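Local atomic coordinates of response regulator receiver (Brucella melitensis biovar Abortus, PDB entry 4G97), a protein that probably acts as the phosphorylatable response regulator PhyR, joining a sigma-factor-like region to a receiver domain in two-component signalling. Residues P149-A152 / M153-Q157. Residues are numbered along the deposited sequence; the frame is centred on the assembly and turned at random.
Sequences PLIA and MDIEQ
Ile151 and Ile155, one helical turn apart, meet through their branches: CG2 of Ile151 lies 3.9 Å from CD1 of Ile155. In both residues chi1 is near -60°, which sets CG1 beside the backbone N and CG2 beside the carbonyl carbon. The CG2 branch of Ile151 thereby leans along the helix, while the CG1 arm of Ile155 reaches back over the preceding turn, its CD1 3.5 Å from Ile151 O. Purely apolar branches suit this flank, where Ile155 is buried against Ile144 and Phe241 and Ile151 is partly exposed.

The turn is the start of helix 149-161, the crossover helix of the beta-alpha-beta unit that links strands 141-145 and 165-170 in the CheY-like receiver domain. Pro149 fits the first turn, where its nitrogen needs no hydrogen to give, yet its O accepts Met153 N at 2.9 Å. Ile155 N bonds to Ile151 O at 3.1 Å, nearly along the C=O axis.

Small Ala152 lets the helix sit close to the sheet, touching Ile169 of strand 165-170 and Arg171 of the loop that follows; its O takes the N-H of Glu156. Met153 is also against Ile169; its chi1 of -65° turns CG back to 3.4 Å from Pro149 O, and the flexible thioether chain bends beyond that point.

On the exposed flank, Leu150 lies against the carboxylate of Asp154: Leu150 CG stands 4.0 Å from Asp154 OD2, and Leu150 CD1 is equally far from Asp154 OD1. Aliphatic carbon here meets charged oxygen in a merely van der Waals contact, tolerable where both residues are exposed.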
loop_
_atom_site.group_PDB
_atom_site.type_symbol
_atom_site.label_atom_id
_atom_site.label_comp_id
_atom_site.label_asym_id
_atom_site.label_seq_id
_atom_site.Cartn_x
_atom_site.Cartn_y
_atom_site.Cartn_z
ATOM N N PRO A 149 4.940 -7.455 20.778
ATOM C CA PRO A 149 3.686 -7.059 21.429
ATOM C C PRO A 149 3.239 -5.618 21.257
ATOM O O PRO A 149 2.066 -5.394 20.938
ATOM C CB PRO A 149 3.893 -7.502 22.874
ATOM C CG PRO A 149 4.808 -8.688 22.749
ATOM C CD PRO A 149 5.776 -8.259 21.698
ATOM N N LEU A 150 4.161 -4.649 21.380
ATOM C CA LEU A 150 3.800 -3.243 21.214
ATOM C C LEU A 150 3.363 -2.913 19.782
ATOM O O LEU A 150 2.424 -2.140 19.610
ATOM C CB LEU A 150 4.919 -2.313 21.731
ATOM C CG LEU A 150 4.694 -0.804 21.670
ATOM C CD1 LEU A 150 3.559 -0.378 22.580
ATOM C CD2 LEU A 150 5.962 -0.064 22.074
ATOM N N ILE A 151 4.011 -3.516 18.764
ATOM C CA ILE A 151 3.618 -3.308 17.358
ATOM C C ILE A 151 2.221 -3.939 17.153
ATOM O O ILE A 151 1.342 -3.272 16.622
ATOM C CB ILE A 151 4.673 -3.845 16.341
ATOM C CG1 ILE A 151 6.042 -3.154 16.564
ATOM C CG2 ILE A 151 4.184 -3.634 14.876
ATOM C CD1 ILE A 151 7.284 -3.849 15.876
ATOM N N ALA A 152 2.019 -5.190 17.638
ATOM C CA ALA A 152 0.750 -5.945 17.554
ATOM C C ALA A 152 -0.422 -5.142 18.154
ATOM O O ALA A 152 -1.471 -5.035 17.515
ATOM C CB ALA A 152 0.893 -7.289 18.259
ATOM N N MET A 153 -0.204 -4.504 19.336
ATOM C CA MET A 153 -1.225 -3.683 20.001
ATOM C C MET A 153 -1.490 -2.388 19.279
ATOM O O MET A 153 -2.638 -1.952 19.248
ATOM C CB MET A 153 -0.890 -3.409 21.484
ATOM C CG MET A 153 -0.883 -4.641 22.362
ATOM S SD MET A 153 -2.359 -5.687 22.203
ATOM C CE MET A 153 -1.616 -7.295 22.406
ATOM N N ASP A 154 -0.447 -1.754 18.693
ATOM C CA ASP A 154 -0.651 -0.494 17.974
ATOM C C ASP A 154 -1.479 -0.675 16.702
ATOM O O ASP A 154 -2.311 0.185 16.391
ATOM C CB ASP A 154 0.675 0.246 17.711
ATOM C CG ASP A 154 1.373 0.804 18.963
ATOM O OD1 ASP A 154 0.707 0.896 20.044
ATOM O OD2 ASP A 154 2.581 1.149 18.869
ATOM N N ILE A 155 -1.263 -1.791 15.977
ATOM C CA ILE A 155 -2.043 -2.140 14.782
ATOM C C ILE A 155 -3.496 -2.395 15.252
ATOM O O ILE A 155 -4.425 -1.834 14.677
ATOM C CB ILE A 155 -1.473 -3.400 14.052
ATOM C CG1 ILE A 155 -0.036 -3.181 13.548
ATOM C CG2 ILE A 155 -2.389 -3.807 12.885
ATOM C CD1 ILE A 155 0.718 -4.456 13.388
ATOM N N GLU A 156 -3.666 -3.225 16.307
ATOM C CA GLU A 156 -4.977 -3.574 16.897
ATOM C C GLU A 156 -5.792 -2.357 17.262
ATOM O O GLU A 156 -6.939 -2.239 16.830
ATOM C CB GLU A 156 -4.835 -4.544 18.082
ATOM C CG GLU A 156 -6.181 -4.896 18.720
ATOM C CD GLU A 156 -6.215 -5.982 19.777
ATOM O OE1 GLU A 156 -5.372 -6.903 19.728
ATOM O OE2 GLU A 156 -7.152 -5.961 20.605
ATOM N N GLN A 157 -5.178 -1.413 17.986
ATOM C CA GLN A 157 -5.807 -0.160 18.395
ATOM C C GLN A 157 -6.266 0.665 17.188
ATOM O O GLN A 157 -7.384 1.176 17.210
ATOM C CB GLN A 157 -4.854 0.653 19.285
#